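Local structure of gene activator AphA (1YG2) at residues L113-L118 against Q162-W167; P4-T9 against G30-A35. The protein activates virulence genes in Vibrio cholerae and, as a winged helix transcription factor, probably acts by binding DNA as a dimer. All coordinates share one frame; numbering follows the deposited sequence.

Interaction 1. Residues L113-L118 against Q162-W167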
loop_
_atom_site.group_PDB
_atom_site.type_symbol
_atom_site.label_atom_id
_atom_site.label_comp_id
_atom_site.label_asym_id
_atom_site.label_seq_id
_atom_site.Cartn_x
_atom_site.Cartn_y
_atom_site.Cartn_z
ATOM N N LEU A 113 -2.389 19.267 8.984
ATOM C CA LEU A 113 -3.019 19.887 7.831
ATOM C C LEU A 113 -2.874 19.022 6.589
ATOM O O LEU A 113 -3.790 18.931 5.773
ATOM C CB LEU A 113 -2.407 21.266 7.585
ATOM C CG LEU A 113 -2.502 22.233 8.767
ATOM C CD1 LEU A 113 -1.770 23.521 8.418
ATOM C CD2 LEU A 113 -3.965 22.514 9.105
ATOM N N GLN A 114 -1.719 18.385 6.444
ATOM C CA GLN A 114 -1.484 17.521 5.297
ATOM C C GLN A 114 -2.350 16.265 5.403
ATOM O O GLN A 114 -2.757 15.691 4.396
ATOM C CB GLN A 114 -0.003 17.139 5.217
ATOM C CG GLN A 114 0.915 18.320 4.902
ATOM C CD GLN A 114 2.396 17.966 4.968
ATOM O OE1 GLN A 114 2.861 17.039 4.300
ATOM N NE2 GLN A 114 3.144 18.714 5.774
ATOM N N LEU A 115 -2.635 15.849 6.632
ATOM C CA LEU A 115 -3.451 14.665 6.865
ATOM C C LEU A 115 -4.918 14.998 6.585
ATOM O O LEU A 115 -5.578 14.327 5.790
ATOM C CB LEU A 115 -3.281 14.189 8.311
ATOM C CG LEU A 115 -3.805 12.800 8.684
ATOM C CD1 LEU A 115 -3.117 11.737 7.843
ATOM C CD2 LEU A 115 -3.548 12.544 10.156
ATOM N N ALA A 116 -5.416 16.044 7.239
ATOM C CA ALA A 116 -6.799 16.470 7.058
ATOM C C ALA A 116 -7.082 16.675 5.576
ATOM O O ALA A 116 -8.169 16.362 5.090
ATOM C CB ALA A 116 -7.055 17.758 7.826
ATOM N N GLU A 117 -6.095 17.194 4.857
ATOM C CA GLU A 117 -6.254 17.418 3.432
ATOM C C GLU A 117 -6.462 16.109 2.682
ATOM O O GLU A 117 -7.423 15.974 1.929
ATOM C CB GLU A 117 -5.033 18.124 2.849
ATOM C CG GLU A 117 -5.060 18.179 1.329
ATOM C CD GLU A 117 -3.760 17.714 0.702
ATOM O OE1 GLU A 117 -2.981 17.026 1.398
ATOM O OE2 GLU A 117 -3.525 18.029 -0.487
ATOM N N LEU A 118 -5.563 15.148 2.882
ATOM C CA LEU A 118 -5.669 13.864 2.193
ATOM C C LEU A 118 -6.892 13.042 2.599
ATOM O O LEU A 118 -7.306 12.130 1.880
ATOM C CB LEU A 118 -4.393 13.036 2.397
ATOM C CG LEU A 118 -3.205 13.374 1.485
ATOM C CD1 LEU A 118 -2.056 12.425 1.770
ATOM C CD2 LEU A 118 -3.614 13.253 0.022
ATOM N N GLN A 162 -11.522 3.363 2.754
ATOM C CA GLN A 162 -12.425 3.629 3.869
ATOM C C GLN A 162 -11.725 3.319 5.181
ATOM O O GLN A 162 -11.883 4.037 6.171
ATOM C CB GLN A 162 -13.689 2.778 3.754
ATOM C CG GLN A 162 -14.757 3.369 2.840
ATOM C CD GLN A 162 -15.981 2.469 2.701
ATOM O OE1 GLN A 162 -17.088 2.943 2.442
ATOM N NE2 GLN A 162 -15.783 1.164 2.855
ATOM N N ALA A 163 -10.948 2.244 5.189
ATOM C CA ALA A 163 -10.229 1.869 6.391
ATOM C C ALA A 163 -9.196 2.946 6.708
ATOM O O ALA A 163 -8.999 3.307 7.860
ATOM C CB ALA A 163 -9.548 0.513 6.200
ATOM N N TRP A 164 -8.542 3.471 5.678
ATOM C CA TRP A 164 -7.533 4.498 5.899
ATOM C C TRP A 164 -8.150 5.795 6.445
ATOM O O TRP A 164 -7.554 6.475 7.289
ATOM C CB TRP A 164 -6.776 4.784 4.606
ATOM C CG TRP A 164 -5.637 5.712 4.820
ATOM C CD1 TRP A 164 -4.354 5.383 5.167
ATOM C CD2 TRP A 164 -5.682 7.142 4.749
ATOM N NE1 TRP A 164 -3.598 6.524 5.315
ATOM C CE2 TRP A 164 -4.386 7.615 5.065
ATOM C CE3 TRP A 164 -6.690 8.068 4.450
ATOM C CZ2 TRP A 164 -4.073 8.977 5.090
ATOM C CZ3 TRP A 164 -6.376 9.427 4.474
ATOM C CH2 TRP A 164 -5.076 9.867 4.792
ATOM N N ILE A 165 -9.345 6.128 5.962
ATOM C CA ILE A 165 -10.063 7.319 6.422
ATOM C C ILE A 165 -10.424 7.137 7.893
ATOM O O ILE A 165 -10.296 8.054 8.700
ATOM C CB ILE A 165 -11.361 7.526 5.626
ATOM C CG1 ILE A 165 -11.023 7.868 4.174
ATOM C CG2 ILE A 165 -12.218 8.600 6.308
ATOM C CD1 ILE A 165 -12.234 7.973 3.268
ATOM N N GLN A 166 -10.886 5.942 8.239
ATOM C CA GLN A 166 -11.226 5.661 9.631
ATOM C C GLN A 166 -9.982 5.891 10.503
ATOM O O GLN A 166 -10.061 6.482 11.580
ATOM C CB GLN A 166 -11.698 4.213 9.760
ATOM C CG GLN A 166 -12.271 3.853 11.109
ATOM C CD GLN A 166 -12.723 2.397 11.184
ATOM O OE1 GLN A 166 -13.480 1.925 10.340
ATOM N NE2 GLN A 166 -12.261 1.686 12.204
ATOM N N TRP A 167 -8.830 5.424 10.029
ATOM C CA TRP A 167 -7.582 5.585 10.770
ATOM C C TRP A 167 -7.170 7.053 10.875
ATOM O O TRP A 167 -6.819 7.541 11.948
ATOM C CB TRP A 167 -6.451 4.812 10.088
ATOM C CG TRP A 167 -5.154 4.992 10.790
ATOM C CD1 TRP A 167 -4.832 4.536 12.035
ATOM C CD2 TRP A 167 -4.026 5.737 10.329
ATOM N NE1 TRP A 167 -3.572 4.958 12.381
ATOM C CE2 TRP A 167 -3.053 5.701 11.351
ATOM C CE3 TRP A 167 -3.740 6.446 9.151
ATOM C CZ2 TRP A 167 -1.812 6.334 11.238
ATOM C CZ3 TRP A 167 -2.507 7.078 9.032
ATOM C CH2 TRP A 167 -1.558 7.020 10.077
#
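W164 reaches from one helix to the other and meets L115 and L118 through CZ2, CZ3 and CH2, the outer atoms of its benzo ring. The contact is mainly apolar. CD1 of L115 lies 4.0 Å from CZ2 of W164 and 4.1 Å from its CH2. CB of L118 is 4.0 Å from the same CH2. Both leucines are thus touched by the outer corner of the benzo ring. The CG of W164 is anti to its backbone N (chi1 -174°), and this brings the indole across to the leucines of the other helix. The nearest CA atoms, of L118 and I165, are 8.9 Å apart.

The two segments belong to helices 108-136 and 145-177. These are the long helices of the C-terminal virulence activator region. They follow one another in the chain and run roughly antiparallel here, as a helical hairpin, and W164 bridges them.

One backbone atom also takes part. The carbonyl O of L118 lies 3.9 Å from CZ3 of W164, a van der Waals contact. That oxygen is hydrogen-bonded to OG of S122, one turn further along its helix.

Other aromatic groups complete the surroundings of the indole. The rings of W164 and F96, of helix 95-101, meet with their planes at about 60° to each other. H89 of the second subunit packs edge-to-face with W164. NE1 of the neighbouring W167 is hydrogen-bonded to the backbone O of L152 in the second subunit.

Interaction 2. Residues P4-T9 against G30-A35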
loop_
_atom_site.group_PDB
_atom_site.type_symbol
_atom_site.label_atom_id
_atom_site.label_comp_id
_atom_site.label_asym_id
_atom_site.label_seq_id
_atom_site.Cartn_x
_atom_site.Cartn_y
_atom_site.Cartn_z
ATOM N N PRO A 4 3.020 -4.435 -18.218
ATOM C CA PRO A 4 2.809 -5.272 -19.393
ATOM C C PRO A 4 1.843 -6.426 -19.146
ATOM O O PRO A 4 1.093 -6.810 -20.045
ATOM C CB PRO A 4 4.225 -5.720 -19.775
ATOM C CG PRO A 4 5.013 -5.604 -18.496
ATOM C CD PRO A 4 4.447 -4.362 -17.845
ATOM N N HIS A 5 1.835 -6.982 -17.940
ATOM C CA HIS A 5 0.913 -8.086 -17.678
ATOM C C HIS A 5 -0.517 -7.561 -17.621
ATOM O O HIS A 5 -1.463 -8.247 -18.003
ATOM C CB HIS A 5 1.271 -8.800 -16.377
ATOM C CG HIS A 5 2.693 -9.241 -16.318
ATOM N ND1 HIS A 5 3.664 -8.533 -15.637
ATOM C CD2 HIS A 5 3.336 -10.261 -16.934
ATOM C CE1 HIS A 5 4.839 -9.094 -15.842
ATOM N NE2 HIS A 5 4.668 -10.147 -16.628
ATOM N N VAL A 6 -0.667 -6.337 -17.142
ATOM C CA VAL A 6 -1.984 -5.726 -17.067
ATOM C C VAL A 6 -2.491 -5.565 -18.499
ATOM O O VAL A 6 -3.665 -5.780 -18.776
ATOM C CB VAL A 6 -1.909 -4.361 -16.363
ATOM C CG1 VAL A 6 -3.251 -3.626 -16.484
ATOM C CG2 VAL A 6 -1.539 -4.576 -14.887
ATOM N N ILE A 7 -1.586 -5.218 -19.411
ATOM C CA ILE A 7 -1.926 -5.049 -20.820
ATOM C C ILE A 7 -2.144 -6.408 -21.489
ATOM O O ILE A 7 -3.077 -6.577 -22.282
ATOM C CB ILE A 7 -0.815 -4.291 -21.550
ATOM C CG1 ILE A 7 -0.685 -2.886 -20.956
ATOM C CG2 ILE A 7 -1.115 -4.224 -23.035
ATOM C CD1 ILE A 7 0.566 -2.149 -21.407
ATOM N N LEU A 8 -1.301 -7.383 -21.176
ATOM C CA LEU A 8 -1.466 -8.709 -21.765
ATOM C C LEU A 8 -2.827 -9.301 -21.399
ATOM O O LEU A 8 -3.457 -9.996 -22.202
ATOM C CB LEU A 8 -0.344 -9.642 -21.298
ATOM C CG LEU A 8 1.061 -9.367 -21.867
ATOM C CD1 LEU A 8 2.056 -10.410 -21.379
ATOM C CD2 LEU A 8 1.001 -9.421 -23.375
ATOM N N THR A 9 -3.281 -9.029 -20.181
ATOM C CA THR A 9 -4.567 -9.541 -19.711
ATOM C C THR A 9 -5.688 -9.065 -20.623
ATOM O O THR A 9 -6.567 -9.832 -21.014
ATOM C CB THR A 9 -4.867 -9.055 -18.286
ATOM O OG1 THR A 9 -3.798 -9.447 -17.419
ATOM C CG2 THR A 9 -6.183 -9.647 -17.784
ATOM N N GLY A 30 -8.433 1.458 -14.259
ATOM C CA GLY A 30 -8.029 2.535 -13.380
ATOM C C GLY A 30 -8.446 2.289 -11.933
ATOM O O GLY A 30 -8.047 3.033 -11.038
ATOM N N TYR A 31 -9.249 1.258 -11.686
ATOM C CA TYR A 31 -9.669 0.962 -10.313
ATOM C C TYR A 31 -8.518 0.352 -9.531
ATOM O O TYR A 31 -8.516 0.381 -8.310
ATOM C CB TYR A 31 -10.831 -0.044 -10.284
ATOM C CG TYR A 31 -12.083 0.385 -11.005
ATOM C CD1 TYR A 31 -12.952 -0.566 -11.538
ATOM C CD2 TYR A 31 -12.401 1.737 -11.173
ATOM C CE1 TYR A 31 -14.104 -0.190 -12.230
ATOM C CE2 TYR A 31 -13.557 2.129 -11.867
ATOM C CZ TYR A 31 -14.398 1.157 -12.393
ATOM O OH TYR A 31 -15.513 1.520 -13.110
ATOM N N PHE A 32 -7.534 -0.198 -10.232
ATOM C CA PHE A 32 -6.429 -0.856 -9.546
ATOM C C PHE A 32 -5.051 -0.608 -10.143
ATOM O O PHE A 32 -4.038 -0.963 -9.545
ATOM C CB PHE A 32 -6.703 -2.362 -9.506
ATOM C CG PHE A 32 -6.658 -3.015 -10.857
ATOM C CD1 PHE A 32 -5.462 -3.519 -11.361
ATOM C CD2 PHE A 32 -7.798 -3.099 -11.641
ATOM C CE1 PHE A 32 -5.402 -4.096 -12.634
ATOM C CE2 PHE A 32 -7.753 -3.669 -12.912
ATOM C CZ PHE A 32 -6.549 -4.170 -13.409
ATOM N N TRP A 33 -4.999 -0.016 -11.325
ATOM C CA TRP A 33 -3.701 0.252 -11.914
ATOM C C TRP A 33 -3.690 1.598 -12.627
ATOM O O TRP A 33 -4.381 1.804 -13.619
ATOM C CB TRP A 33 -3.304 -0.872 -12.875
ATOM C CG TRP A 33 -1.843 -0.912 -13.113
ATOM C CD1 TRP A 33 -1.123 -0.105 -13.945
ATOM C CD2 TRP A 33 -0.898 -1.738 -12.440
ATOM N NE1 TRP A 33 0.218 -0.378 -13.829
ATOM C CE2 TRP A 33 0.385 -1.382 -12.904
ATOM C CE3 TRP A 33 -1.006 -2.753 -11.476
ATOM C CZ2 TRP A 33 1.552 -1.998 -12.449
ATOM C CZ3 TRP A 33 0.154 -3.370 -11.019
ATOM C CH2 TRP A 33 1.416 -2.988 -11.506
ATOM N N LYS A 34 -2.880 2.507 -12.104
ATOM C CA LYS A 34 -2.766 3.844 -12.650
ATOM C C LYS A 34 -1.611 3.959 -13.643
ATOM O O LYS A 34 -0.454 3.749 -13.287
ATOM C CB LYS A 34 -2.572 4.829 -11.493
ATOM C CG LYS A 34 -2.660 6.297 -11.858
ATOM C CD LYS A 34 -1.294 6.908 -12.110
ATOM C CE LYS A 34 -1.386 8.433 -12.083
ATOM N NZ LYS A 34 -1.920 8.919 -10.770
ATOM N N ALA A 35 -1.936 4.279 -14.892
ATOM C CA ALA A 35 -0.927 4.452 -15.938
ATOM C C ALA A 35 -1.463 5.426 -16.985
ATOM O O ALA A 35 -2.644 5.391 -17.312
ATOM C CB ALA A 35 -0.597 3.103 -16.596
#
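V6 carries this contact, with one methyl on W33 and the other beside F32. CG2 of V6 sits over one face of the W33 indole. It is 3.8 Å from CD2 and 3.9 Å from CE3 of W33, so it rests near the ring fusion. The same methyl makes a CH-pi contact with the six-membered ring of W33. It lies 4.1 Å from the ring centroid and 23° off the ring normal, displaced from the centre toward the rim.

The torsions explain this division of labour. In V6 the methyl CG1 stands trans to the main-chain N (chi1 171°), which leaves CG2 beside that N and facing the tryptophan. CG1 approaches the F32 ring obliquely, with CE1 of F32 4.4 Å away. This second contact is looser. The CB of W33 points toward the helix, and an extended first torsion (chi1 -159°) lays the indole against V6. Only the end of the F32 side chain comes near V6.

No hydrogen bond joins the two segments. Within the helix, the carbonyl O of H5 accepts two. OG1 of T9 is 2.7 Å from O of H5, and the backbone N of T9 is 2.9 Å from the same atom. The two donors come from opposite faces of the carbonyl plane, and the hydroxyl bond fixes the rotation of the threonine side chain.

The contact joins the first helix of the winged helix domain, 3-13, to the loop between helices 18-25 and 37-49. F25 of helix 18-25 touches both V6 and W33. F32 packs on T153 of helix 145-177, while R93 of the second subunit packs on W33.

Overall arrangement
Interaction 2 comes first along the chain and closes before interaction 1 opens. Their centres are 26 Å apart, and their nearest atoms are about 12 Å apart. Interaction 2 lies in the N-terminal PadR-like region, which has the winged helix fold. Interaction 1 lies in the C-terminal virulence activator region, between helices 108-136 and 145-177. Helix 145-177 links the two places: it supplies one segment of interaction 1, and its earlier turns touch F32 and Y31 at interaction 2. Both contacts also meet the second subunit. The dimer interface therefore reaches both regions, an arrangement consistent with a dimeric DNA-binding regulator.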